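Local atomic coordinates of inositol-1-monophosphatase SuhB (Mycobacterium tuberculosis, PDB entry 2Q74), a protein that probably hydrolyses inositol 1-phosphate to free myo-inositol and phosphate, using magnesium ions as cofactor. Residues 57-60 against 61-65; 27-30 against 31-34; 136-139 against 140-143; 73-76 against 77-80. All blocks are in the same frame, centred on the assembly; numbering follows the deposited sequence.

Contact 1. Residues 57-60 against 61-65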
ATOM      1  N   THR A  57      -7.020  14.222 -14.583  1.00 75.61           N
ATOM      2  CA  THR A  57      -8.188  14.288 -15.479  1.00 74.28           C
ATOM      3  C   THR A  57      -7.747  14.111 -16.928  1.00 73.12           C
ATOM      4  O   THR A  57      -8.429  13.449 -17.723  1.00 73.15           O
ATOM      5  CB  THR A  57      -8.953  15.635 -15.350  1.00 74.28           C
ATOM      6  OG1 THR A  57      -9.561  15.726 -14.052  1.00 74.49           O
ATOM      7  CG2 THR A  57     -10.031  15.778 -16.433  1.00 73.57           C
ATOM      8  N   VAL A  58      -6.584  14.670 -17.249  1.00 71.44           N
ATOM      9  CA  VAL A  58      -6.046  14.605 -18.594  1.00 70.23           C
ATOM     10  C   VAL A  58      -5.708  13.171 -18.970  1.00 69.31           C
ATOM     11  O   VAL A  58      -6.175  12.685 -19.987  1.00 69.05           O
ATOM     12  CB  VAL A  58      -4.794  15.509 -18.758  1.00 70.17           C
ATOM     13  CG1 VAL A  58      -4.231  15.386 -20.149  1.00 69.09           C
ATOM     14  CG2 VAL A  58      -5.155  16.950 -18.484  1.00 69.65           C
ATOM     15  N   VAL A  59      -4.915  12.497 -18.143  1.00 68.47           N
ATOM     16  CA  VAL A  59      -4.468  11.144 -18.455  1.00 67.86           C
ATOM     17  C   VAL A  59      -5.639  10.174 -18.463  1.00 68.48           C
ATOM     18  O   VAL A  59      -5.696   9.261 -19.290  1.00 68.06           O
ATOM     19  CB  VAL A  59      -3.419  10.637 -17.471  1.00 67.43           C
ATOM     20  CG1 VAL A  59      -3.085   9.197 -17.801  1.00 66.30           C
ATOM     21  CG2 VAL A  59      -2.183  11.498 -17.508  1.00 65.55           C
ATOM     22  N   ASP A  60      -6.571  10.401 -17.541  1.00 69.32           N
ATOM     23  CA  ASP A  60      -7.762   9.577 -17.405  1.00 70.25           C
ATOM     24  C   ASP A  60      -8.577   9.626 -18.696  1.00 70.25           C
ATOM     25  O   ASP A  60      -8.962   8.588 -19.232  1.00 70.33           O
ATOM     26  CB  ASP A  60      -8.588  10.054 -16.206  1.00 70.62           C
ATOM     27  CG  ASP A  60      -9.630   9.061 -15.783  1.00 72.49           C
ATOM     28  OD1 ASP A  60      -9.260   7.918 -15.418  1.00 75.69           O
ATOM     29  OD2 ASP A  60     -10.826   9.430 -15.794  1.00 76.38           O
ATOM     30  N   THR A  61      -8.795  10.828 -19.212  1.00 70.25           N
ATOM     31  CA  THR A  61      -9.540  11.006 -20.451  1.00 70.31           C
ATOM     32  C   THR A  61      -8.814  10.398 -21.641  1.00 70.24           C
ATOM     33  O   THR A  61      -9.416   9.706 -22.461  1.00 70.21           O
ATOM     34  CB  THR A  61      -9.757  12.495 -20.757  1.00 70.32           C
ATOM     35  OG1 THR A  61     -10.214  13.157 -19.577  1.00 70.37           O
ATOM     36  CG2 THR A  61     -10.781  12.656 -21.867  1.00 70.46           C
ATOM     37  N   ASP A  62      -7.519  10.681 -21.740  1.00 70.07           N
ATOM     38  CA  ASP A  62      -6.710  10.200 -22.844  1.00 70.06           C
ATOM     39  C   ASP A  62      -6.794   8.684 -22.939  1.00 69.93           C
ATOM     40  O   ASP A  62      -6.996   8.129 -24.026  1.00 69.52           O
ATOM     41  CB  ASP A  62      -5.251  10.634 -22.668  1.00 70.20           C
ATOM     42  CG  ASP A  62      -5.043  12.150 -22.861  1.00 70.83           C
ATOM     43  OD1 ASP A  62      -5.844  12.811 -23.560  1.00 70.39           O
ATOM     44  OD2 ASP A  62      -4.058  12.678 -22.308  1.00 70.74           O
ATOM     45  N   THR A  63      -6.660   8.028 -21.786  1.00 69.87           N
ATOM     46  CA  THR A  63      -6.652   6.565 -21.702  1.00 69.67           C
ATOM     47  C   THR A  63      -8.031   5.979 -21.980  1.00 70.00           C
ATOM     48  O   THR A  63      -8.166   4.902 -22.555  1.00 69.50           O
ATOM     49  CB  THR A  63      -6.188   6.103 -20.311  1.00 69.64           C
ATOM     50  OG1 THR A  63      -4.906   6.654 -20.017  1.00 68.68           O
ATOM     51  CG2 THR A  63      -6.097   4.592 -20.238  1.00 69.30           C
ATOM     52  N   GLU A  64      -9.058   6.698 -21.552  1.00 70.79           N
ATOM     53  CA  GLU A  64     -10.440   6.353 -21.889  1.00 71.38           C
ATOM     54  C   GLU A  64     -10.640   6.365 -23.413  1.00 71.11           C
ATOM     55  O   GLU A  64     -11.286   5.465 -23.971  1.00 70.93           O
ATOM     56  CB  GLU A  64     -11.394   7.354 -21.226  1.00 71.87           C
ATOM     57  CG  GLU A  64     -12.884   7.131 -21.494  1.00 73.44           C
ATOM     58  CD  GLU A  64     -13.505   6.111 -20.581  1.00 74.86           C
ATOM     59  OE1 GLU A  64     -12.834   5.092 -20.314  1.00 76.96           O
ATOM     60  OE2 GLU A  64     -14.657   6.334 -20.135  1.00 75.67           O
ATOM     61  N   ARG A  65     -10.080   7.385 -24.068  1.00 70.59           N
ATOM     62  CA  ARG A  65     -10.120   7.486 -25.520  1.00 70.97           C
ATOM     63  C   ARG A  65      -9.410   6.295 -26.188  1.00 69.09           C
ATOM     64  O   ARG A  65      -9.946   5.692 -27.110  1.00 68.87           O
ATOM     65  CB  ARG A  65      -9.524   8.823 -26.002  1.00 70.86           C
ATOM     66  CG  ARG A  65     -10.043   9.227 -27.367  1.00 73.18           C
ATOM     67  CD  ARG A  65      -9.485  10.537 -27.872  1.00 75.87           C
ATOM     68  NE  ARG A  65      -9.859  11.678 -27.031  1.00 79.54           N
ATOM     69  CZ  ARG A  65      -9.043  12.328 -26.196  1.00 81.34           C
ATOM     70  NH1 ARG A  65      -7.771  11.974 -26.056  1.00 81.78           N
ATOM     71  NH2 ARG A  65      -9.507  13.351 -25.488  1.00 82.55           N
TER
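The hydroxyl of Thr61 folds back onto the carbonyl oxygen of Thr57, with OG1 donating to O over 2.6 Å. The backbone N of Thr61 gives the same oxygen a second bond, 3.0 Å from Thr57 O, and the two donors come from opposite faces of the carbonyl plane. Two residues further along, Thr63 does likewise: its OG1 (2.8 Å) and its N (2.9 Å) both grip Val59 O, again from opposite faces. In each threonine OG1 lies anti to the carbonyl carbon (chi1 -47° in Thr61, -56° in Thr63), the rotamer that hangs a hydroxyl back along the axis of an alpha helix, here helix 55-74. Val58 and Asp62 run side by side, and CG1 of the valine lies 3.5 Å from Asp62 OD2. That oxygen is held by a salt bridge to Arg29 of helix 8-33, while Asp62 OD1 meets Arg65 NH1 at 3.3 Å on the anti side of the carboxylate, in a second salt bridge. On another flank the Asp60 carboxylate lies close to those of Glu83 and Asp104, magnesium ligands by similarity, a gathering of acidic groups consistent with a metal site. Val59 packs on Ile106, and Thr63 on Phe25 and Val26 of helix 8-33.

Contact 2. Residues 27-30 against 31-34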
ATOM      1  N   ARG A  27       1.362   4.768 -17.961  1.00 61.75           N
ATOM      2  CA  ARG A  27       2.702   4.772 -17.427  1.00 62.64           C
ATOM      3  C   ARG A  27       3.532   5.810 -18.183  1.00 63.31           C
ATOM      4  O   ARG A  27       4.276   6.601 -17.595  1.00 63.33           O
ATOM      5  CB  ARG A  27       3.224   3.348 -17.582  1.00 62.99           C
ATOM      6  CG  ARG A  27       4.592   3.074 -17.105  1.00 63.86           C
ATOM      7  CD  ARG A  27       4.674   1.754 -16.339  1.00 64.87           C
ATOM      8  NE  ARG A  27       3.796   0.673 -16.798  1.00 65.80           N
ATOM      9  CZ  ARG A  27       3.945  -0.040 -17.914  1.00 66.28           C
ATOM     10  NH1 ARG A  27       4.920   0.230 -18.770  1.00 68.99           N
ATOM     11  NH2 ARG A  27       3.102  -1.029 -18.186  1.00 65.11           N
ATOM     12  N   GLY A  28       3.344   5.851 -19.497  1.00 63.98           N
ATOM     13  CA  GLY A  28       4.031   6.820 -20.332  1.00 64.09           C
ATOM     14  C   GLY A  28       3.487   8.231 -20.250  1.00 64.57           C
ATOM     15  O   GLY A  28       4.248   9.201 -20.218  1.00 64.11           O
ATOM     16  N   ARG A  29       2.164   8.355 -20.248  1.00 65.26           N
ATOM     17  CA  ARG A  29       1.521   9.664 -20.173  1.00 65.86           C
ATOM     18  C   ARG A  29       1.771  10.360 -18.836  1.00 66.55           C
ATOM     19  O   ARG A  29       1.953  11.577 -18.797  1.00 66.42           O
ATOM     20  CB  ARG A  29       0.019   9.537 -20.411  1.00 65.86           C
ATOM     21  CG  ARG A  29      -0.392   9.466 -21.875  1.00 66.77           C
ATOM     22  CD  ARG A  29      -0.114  10.800 -22.620  1.00 67.81           C
ATOM     23  NE  ARG A  29      -0.973  11.883 -22.140  1.00 68.17           N
ATOM     24  CZ  ARG A  29      -0.665  13.186 -22.153  1.00 69.07           C
ATOM     25  NH1 ARG A  29       0.499  13.624 -22.612  1.00 68.67           N
ATOM     26  NH2 ARG A  29      -1.538  14.065 -21.675  1.00 69.48           N
ATOM     27  N   ARG A  30       1.780   9.589 -17.749  1.00 67.37           N
ATOM     28  CA  ARG A  30       2.051  10.141 -16.429  1.00 68.35           C
ATOM     29  C   ARG A  30       3.417  10.825 -16.412  1.00 68.27           C
ATOM     30  O   ARG A  30       3.544  11.933 -15.912  1.00 68.18           O
ATOM     31  CB  ARG A  30       1.949   9.061 -15.324  1.00 68.51           C
ATOM     32  CG  ARG A  30       2.185   9.634 -13.914  1.00 69.51           C
ATOM     33  CD  ARG A  30       2.007   8.645 -12.753  1.00 70.23           C
ATOM     34  NE  ARG A  30       2.954   8.973 -11.687  1.00 72.97           N
ATOM     35  CZ  ARG A  30       2.902  10.054 -10.901  1.00 73.84           C
ATOM     36  NH1 ARG A  30       1.919  10.919 -10.996  1.00 75.98           N
ATOM     37  NH2 ARG A  30       3.829  10.256  -9.983  1.00 74.01           N
ATOM     38  N   ALA A  31       4.426  10.163 -16.972  1.00 68.66           N
ATOM     39  CA  ALA A  31       5.787  10.695 -17.012  1.00 69.04           C
ATOM     40  C   ALA A  31       5.864  12.010 -17.785  1.00 69.64           C
ATOM     41  O   ALA A  31       6.579  12.934 -17.388  1.00 69.76           O
ATOM     42  CB  ALA A  31       6.736   9.665 -17.609  1.00 68.61           C
ATOM     43  N   GLU A  32       5.112  12.113 -18.872  1.00 70.66           N
ATOM     44  CA  GLU A  32       5.072  13.355 -19.657  1.00 71.36           C
ATOM     45  C   GLU A  32       4.418  14.492 -18.869  1.00 73.28           C
ATOM     46  O   GLU A  32       5.044  15.510 -18.586  1.00 73.80           O
ATOM     47  CB  GLU A  32       4.331  13.145 -20.980  1.00 71.09           C
ATOM     48  CG  GLU A  32       4.965  12.090 -21.878  1.00 69.77           C
ATOM     49  CD  GLU A  32       4.211  11.866 -23.161  1.00 69.26           C
ATOM     50  OE1 GLU A  32       3.080  12.361 -23.286  1.00 67.58           O
ATOM     51  OE2 GLU A  32       4.741  11.173 -24.044  1.00 66.00           O
ATOM     52  N   VAL A  33       3.162  14.294 -18.499  1.00 75.29           N
ATOM     53  CA  VAL A  33       2.396  15.269 -17.732  1.00 76.71           C
ATOM     54  C   VAL A  33       3.104  15.728 -16.436  1.00 77.75           C
ATOM     55  O   VAL A  33       2.993  16.877 -16.053  1.00 77.70           O
ATOM     56  CB  VAL A  33       1.000  14.701 -17.429  1.00 77.03           C
ATOM     57  CG1 VAL A  33       0.243  15.590 -16.464  1.00 77.41           C
ATOM     58  CG2 VAL A  33       0.219  14.540 -18.733  1.00 77.14           C
ATOM     59  N   PHE A  34       3.830  14.835 -15.774  1.00 79.23           N
ATOM     60  CA  PHE A  34       4.574  15.173 -14.559  1.00 80.28           C
ATOM     61  C   PHE A  34       6.066  15.244 -14.879  1.00 80.44           C
ATOM     62  O   PHE A  34       6.622  16.313 -15.111  1.00 80.73           O
ATOM     63  CB  PHE A  34       4.346  14.115 -13.463  1.00 81.07           C
ATOM     64  CG  PHE A  34       2.948  14.109 -12.869  1.00 82.26           C
ATOM     65  CD1 PHE A  34       2.572  15.054 -11.924  1.00 83.71           C
ATOM     66  CD2 PHE A  34       2.023  13.130 -13.221  1.00 82.88           C
ATOM     67  CE1 PHE A  34       1.289  15.034 -11.355  1.00 83.91           C
ATOM     68  CE2 PHE A  34       0.736  13.111 -12.663  1.00 82.94           C
ATOM     69  CZ  PHE A  34       0.373  14.051 -11.726  1.00 83.05           C
TER
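In the last turn of helix 8-33, Arg29 reaches Glu32 by an i to i+3 salt bridge and Arg30 reaches Phe34 by an i to i+4 cation-pi contact. Arg29 NH1 donates to Glu32 OE1 over 3.0 Å, with OE1 lying at the edge of the guanidinium, near its plane, and met nearly along its own C-O axis. The two flat groups stand 75° apart, and the pairing runs through the single nitrogen NH1 and the single oxygen OE1. Bends at chi2 and chi3 curl the Arg29 chain back over the following turn, where CG2 of Val33 sits against one face of the guanidinium, 3.5 Å from Arg29 NH2. That nitrogen is also the one that engages Asp62 of helix 55-74, so Arg29 joins a surface glutamate of its own helix to an aspartate of the next. Val33 packs against Pro55 and Val59 of that same helix. The backbone bonds of the helix run on here: Val33 N meets Arg29 O at 3.0 Å, and Phe34 N meets Arg30 O at 2.9 Å. Arg30 runs out extended as far as CD and bends at chi3, which brings its head over one face of the Phe34 ring. Phe112 offers the same guanidinium a further cation-pi contact. Arg30 CZ is 4.4 Å from the centroid of the Phe34 ring, off-centre, with the guanidinium and ring planes 52° apart.

Contact 3. Residues 136-139 against 140-143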
ATOM      1  N   VAL A 136      -7.483  -6.708 -14.722  1.00 54.42           N
ATOM      2  CA  VAL A 136      -7.025  -5.514 -13.986  1.00 53.17           C
ATOM      3  C   VAL A 136      -5.531  -5.439 -14.114  1.00 52.76           C
ATOM      4  O   VAL A 136      -4.813  -6.373 -13.759  1.00 52.49           O
ATOM      5  CB  VAL A 136      -7.369  -5.562 -12.466  1.00 53.03           C
ATOM      6  CG1 VAL A 136      -6.773  -4.328 -11.721  1.00 52.57           C
ATOM      7  CG2 VAL A 136      -8.867  -5.670 -12.234  1.00 51.10           C
ATOM      8  N   ALA A 137      -5.055  -4.320 -14.619  1.00 53.04           N
ATOM      9  CA  ALA A 137      -3.613  -4.137 -14.845  1.00 52.97           C
ATOM     10  C   ALA A 137      -3.105  -3.297 -13.715  1.00 53.21           C
ATOM     11  O   ALA A 137      -3.592  -2.201 -13.542  1.00 53.71           O
ATOM     12  CB  ALA A 137      -3.357  -3.431 -16.162  1.00 52.12           C
ATOM     13  N   ASP A 138      -2.152  -3.821 -12.952  1.00 54.00           N
ATOM     14  CA  ASP A 138      -1.421  -3.071 -11.928  1.00 54.94           C
ATOM     15  C   ASP A 138      -0.309  -2.311 -12.646  1.00 55.40           C
ATOM     16  O   ASP A 138       0.773  -2.850 -12.905  1.00 55.71           O
ATOM     17  CB  ASP A 138      -0.840  -4.039 -10.870  1.00 55.68           C
ATOM     18  CG  ASP A 138      -0.129  -3.319  -9.695  1.00 58.40           C
ATOM     19  OD1 ASP A 138       0.265  -2.138  -9.820  1.00 60.62           O
ATOM     20  OD2 ASP A 138       0.060  -3.983  -8.635  1.00 62.59           O
ATOM     21  N   VAL A 139      -0.585  -1.045 -12.941  1.00 55.47           N
ATOM     22  CA  VAL A 139       0.262  -0.248 -13.798  1.00 55.14           C
ATOM     23  C   VAL A 139       1.714  -0.216 -13.320  1.00 55.56           C
ATOM     24  O   VAL A 139       2.623  -0.558 -14.078  1.00 55.59           O
ATOM     25  CB  VAL A 139      -0.341   1.175 -13.987  1.00 55.16           C
ATOM     26  CG1 VAL A 139       0.540   2.026 -14.881  1.00 54.90           C
ATOM     27  CG2 VAL A 139      -1.731   1.054 -14.585  1.00 54.64           C
ATOM     28  N   ALA A 140       1.953   0.164 -12.072  1.00 56.38           N
ATOM     29  CA  ALA A 140       3.357   0.373 -11.649  1.00 56.71           C
ATOM     30  C   ALA A 140       4.089  -0.973 -11.515  1.00 57.15           C
ATOM     31  O   ALA A 140       5.291  -1.049 -11.692  1.00 57.26           O
ATOM     32  CB  ALA A 140       3.438   1.185 -10.369  1.00 56.05           C
ATOM     33  N   ALA A 141       3.350  -2.027 -11.209  1.00 58.44           N
ATOM     34  CA  ALA A 141       3.941  -3.352 -11.018  1.00 59.13           C
ATOM     35  C   ALA A 141       4.251  -4.004 -12.355  1.00 60.15           C
ATOM     36  O   ALA A 141       5.063  -4.900 -12.416  1.00 60.59           O
ATOM     37  CB  ALA A 141       3.004  -4.220 -10.220  1.00 58.34           C
ATOM     38  N   ARG A 142       3.611  -3.535 -13.420  1.00 61.40           N
ATOM     39  CA  ARG A 142       3.702  -4.132 -14.748  1.00 62.35           C
ATOM     40  C   ARG A 142       3.207  -5.562 -14.773  1.00 62.04           C
ATOM     41  O   ARG A 142       3.819  -6.439 -15.375  1.00 62.38           O
ATOM     42  CB  ARG A 142       5.129  -4.028 -15.288  1.00 63.19           C
ATOM     43  CG  ARG A 142       5.499  -2.625 -15.603  1.00 66.38           C
ATOM     44  CD  ARG A 142       6.917  -2.453 -16.027  1.00 71.85           C
ATOM     45  NE  ARG A 142       7.127  -1.038 -16.301  1.00 74.89           N
ATOM     46  CZ  ARG A 142       8.304  -0.453 -16.458  1.00 77.92           C
ATOM     47  NH1 ARG A 142       9.428  -1.161 -16.372  1.00 80.10           N
ATOM     48  NH2 ARG A 142       8.362   0.855 -16.698  1.00 78.79           N
ATOM     49  N   THR A 143       2.083  -5.787 -14.107  1.00 61.69           N
ATOM     50  CA  THR A 143       1.457  -7.109 -14.054  1.00 61.13           C
ATOM     51  C   THR A 143      -0.016  -6.995 -14.469  1.00 60.45           C
ATOM     52  O   THR A 143      -0.588  -5.914 -14.443  1.00 60.10           O
ATOM     53  CB  THR A 143       1.563  -7.674 -12.633  1.00 61.10           C
ATOM     54  OG1 THR A 143       0.890  -6.788 -11.730  1.00 61.70           O
ATOM     55  CG2 THR A 143       3.011  -7.765 -12.198  1.00 60.62           C
TER
HETATM   56  O   HOH W   1       0.212   0.337 -10.008  1.00 51.86           O
HETATM   57  O   HOH W   2       0.685  -6.414  -9.185  1.00 58.46           O
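Asp138 and Thr143 face each other as the closing pair of a beta hairpin that joins strands 130-138 and 143-148, and the pair belongs to a G1 beta bulge in which Arg142 and Thr143 both face Asp138. Their side chains leave the sheet on the same face. The Asp138 side chain, with CG anti to the backbone N (chi1 -176°), swings its carboxylate over the turn, where CB of Ala141 lies 3.3 Å from Asp138 CG. Thr143 turns its OG1 back toward the aspartate, 3.4 Å from Asp138 CB. The two polar ends do not bond directly; water 2 bridges them, donating to Asp138 OD2 and lying 2.6 Å from Thr143 OG1. The other carboxylate oxygen serves the turn: OD1 accepts a hydrogen bond from water 1, which in turn accepts from the backbone N of Ala140, and Asp138 OD1 also receives a weak bond from Ala141 N. One carboxylate thus reaches both the start of the turn and the strand that leaves it. On the backbone, Asp138 N donates to Thr143 O at 3.0 Å. The return bond from Thr143 N to Asp138 O is weak, as is the one from Arg142 N to that oxygen, so both bulge residues look at one carbonyl. Arg142 takes up the left-handed helical conformation (phi 61°) that the bulge position uses. The Val139 side chain packs on Ala23 and Val26 of helix 8-33, and its carbonyl probably accepts from Arg27 NE. The same oxygen, Val139 O, takes Arg142 N at 3.2 Å from well above the carbonyl plane.

Contact 4. Residues 73-76 against 77-80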
ATOM      1  N   GLN A  73     -12.369  -1.016 -32.862  1.00 73.82           N
ATOM      2  CA  GLN A  73     -11.704  -1.819 -33.890  1.00 73.71           C
ATOM      3  C   GLN A  73     -11.723  -3.311 -33.551  1.00 73.43           C
ATOM      4  O   GLN A  73     -11.864  -4.142 -34.441  1.00 73.77           O
ATOM      5  CB  GLN A  73     -10.275  -1.322 -34.172  1.00 73.56           C
ATOM      6  CG  GLN A  73      -9.802  -0.269 -33.213  1.00 74.30           C
ATOM      7  CD  GLN A  73      -8.454   0.318 -33.511  1.00 73.96           C
ATOM      8  OE1 GLN A  73      -7.455  -0.369 -33.490  1.00 74.88           O
ATOM      9  NE2 GLN A  73      -8.417   1.615 -33.734  1.00 73.72           N
ATOM     10  N   LEU A  74     -11.591  -3.658 -32.279  1.00 73.10           N
ATOM     11  CA  LEU A  74     -11.559  -5.071 -31.887  1.00 72.76           C
ATOM     12  C   LEU A  74     -12.954  -5.647 -31.614  1.00 73.57           C
ATOM     13  O   LEU A  74     -13.215  -6.812 -31.900  1.00 73.08           O
ATOM     14  CB  LEU A  74     -10.665  -5.266 -30.664  1.00 72.14           C
ATOM     15  CG  LEU A  74      -9.176  -4.999 -30.896  1.00 70.77           C
ATOM     16  CD1 LEU A  74      -8.385  -5.245 -29.627  1.00 68.76           C
ATOM     17  CD2 LEU A  74      -8.631  -5.839 -32.044  1.00 68.67           C
ATOM     18  N   ARG A  75     -13.833  -4.822 -31.049  1.00 74.66           N
ATOM     19  CA  ARG A  75     -15.185  -5.232 -30.712  1.00 75.56           C
ATOM     20  C   ARG A  75     -16.203  -4.196 -31.210  1.00 76.38           C
ATOM     21  O   ARG A  75     -16.844  -3.505 -30.400  1.00 76.23           O
ATOM     22  CB  ARG A  75     -15.319  -5.433 -29.191  1.00 75.81           C
ATOM     23  CG  ARG A  75     -14.494  -6.588 -28.560  1.00 76.17           C
ATOM     24  CD  ARG A  75     -14.466  -7.871 -29.389  1.00 78.26           C
ATOM     25  NE  ARG A  75     -15.130  -9.043 -28.804  1.00 78.40           N
ATOM     26  CZ  ARG A  75     -16.426  -9.153 -28.559  1.00 78.83           C
ATOM     27  NH1 ARG A  75     -17.239  -8.139 -28.766  1.00 79.48           N
ATOM     28  NH2 ARG A  75     -16.909 -10.283 -28.070  1.00 79.94           N
ATOM     29  N   PRO A  76     -16.367  -4.105 -32.553  1.00 77.42           N
ATOM     30  CA  PRO A  76     -17.171  -3.102 -33.273  1.00 77.85           C
ATOM     31  C   PRO A  76     -18.512  -2.652 -32.662  1.00 78.14           C
ATOM     32  O   PRO A  76     -18.673  -1.463 -32.376  1.00 78.65           O
ATOM     33  CB  PRO A  76     -17.395  -3.774 -34.628  1.00 77.91           C
ATOM     34  CG  PRO A  76     -16.138  -4.504 -34.855  1.00 77.69           C
ATOM     35  CD  PRO A  76     -15.731  -5.040 -33.508  1.00 77.40           C
ATOM     36  N   GLY A  77     -19.472  -3.552 -32.484  1.00 77.98           N
ATOM     37  CA  GLY A  77     -20.807  -3.118 -32.069  1.00 78.13           C
ATOM     38  C   GLY A  77     -21.063  -3.131 -30.567  1.00 78.10           C
ATOM     39  O   GLY A  77     -22.199  -2.989 -30.122  1.00 78.00           O
ATOM     40  N   ASP A  78     -20.012  -3.299 -29.775  1.00 77.92           N
ATOM     41  CA  ASP A  78     -20.177  -3.482 -28.334  1.00 77.60           C
ATOM     42  C   ASP A  78     -20.336  -2.172 -27.573  1.00 76.89           C
ATOM     43  O   ASP A  78     -19.586  -1.223 -27.779  1.00 76.71           O
ATOM     44  CB  ASP A  78     -19.019  -4.279 -27.752  1.00 77.83           C
ATOM     45  CG  ASP A  78     -19.144  -5.749 -28.024  1.00 78.17           C
ATOM     46  OD1 ASP A  78     -19.742  -6.123 -29.055  1.00 79.06           O
ATOM     47  OD2 ASP A  78     -18.648  -6.533 -27.200  1.00 79.02           O
ATOM     48  N   PRO A  79     -21.346  -2.114 -26.701  1.00 76.18           N
ATOM     49  CA  PRO A  79     -21.528  -0.984 -25.808  1.00 75.78           C
ATOM     50  C   PRO A  79     -20.392  -0.803 -24.823  1.00 75.55           C
ATOM     51  O   PRO A  79     -19.785  -1.774 -24.384  1.00 75.08           O
ATOM     52  CB  PRO A  79     -22.813  -1.342 -25.055  1.00 75.59           C
ATOM     53  CG  PRO A  79     -23.515  -2.269 -25.951  1.00 75.78           C
ATOM     54  CD  PRO A  79     -22.448  -3.078 -26.565  1.00 76.05           C
ATOM     55  N   ILE A  80     -20.146   0.452 -24.476  1.00 75.83           N
ATOM     56  CA  ILE A  80     -19.094   0.837 -23.556  1.00 76.23           C
ATOM     57  C   ILE A  80     -19.703   1.691 -22.453  1.00 77.35           C
ATOM     58  O   ILE A  80     -20.178   2.802 -22.709  1.00 77.68           O
ATOM     59  CB  ILE A  80     -17.998   1.698 -24.245  1.00 75.90           C
ATOM     60  CG1 ILE A  80     -17.482   1.045 -25.538  1.00 75.23           C
ATOM     61  CG2 ILE A  80     -16.899   1.980 -23.266  1.00 75.22           C
ATOM     62  CD1 ILE A  80     -17.005  -0.357 -25.378  1.00 75.55           C
TER
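Arg75 and Asp78 are the first and last residues of a type I beta turn that follows the end of helix 55-74 and leads the chain toward strand 80-81. Hydrogen bonding comes first. Asp78 N donates to Arg75 O over 3.2 Å; the N-H points well at the oxygen (162°), but the donor stands above the carbonyl plane. Arg75 is the first residue to leave helical backbone angles, and its carbonyl is the acceptor of the turn. Pro76 and Gly77 occupy the two corner positions, and the ring of Pro76 fixes the first of them at a negative phi.

The charged interaction lies beside the backbone bond. Arg75 NH1 forms a salt bridge with Asp78 OD2 at 2.6 Å, the oxygen approaching the guanidinium obliquely, while OD1 lies at its edge, in plane, 3.2 Å from Arg75 NH1. The guanidinium and carboxylate planes are turned 71° from one another, so the two groups do not lie flat together. Bends at chi2 and chi3 fold the arginine back across the turn to the aspartate. Asp78 OD2 has a second partner, the indole NE1 of Trp101 on strand 100-104, which ties the turn to the neighbouring strand of the sheet.

Packing is slighter. The Arg75 side chain also rests on Trp101 and on Leu11 of helix 8-33. Within the turn, the two side chains cross at a slant, with Arg75 CB 4.0 Å from Asp78 CG.

Overall arrangement
Contact 2 lies on helix 8-33 and contact 1 on the next helix, 55-74, with centres 12 Å apart, and they are joined directly: Arg29 NH2 of contact 2 is 2.9 Å from Asp62 OD2 of contact 1. Contact 2 also reaches contact 3, whose centre is 15 Å away, through a probable hydrogen bond from Arg27 NE to Val139 O. Contact 4 lies at the C-terminal end of helix 55-74, its centre 19 Å from that of contact 1, and lies away from the annotated sites. Contact 1 comes nearest the predicted active site: the side chain of Asp60 is about 3 Å from that of Glu83, whereas the side chain of Val139 of contact 3 is about 7 Å from that of Ile106.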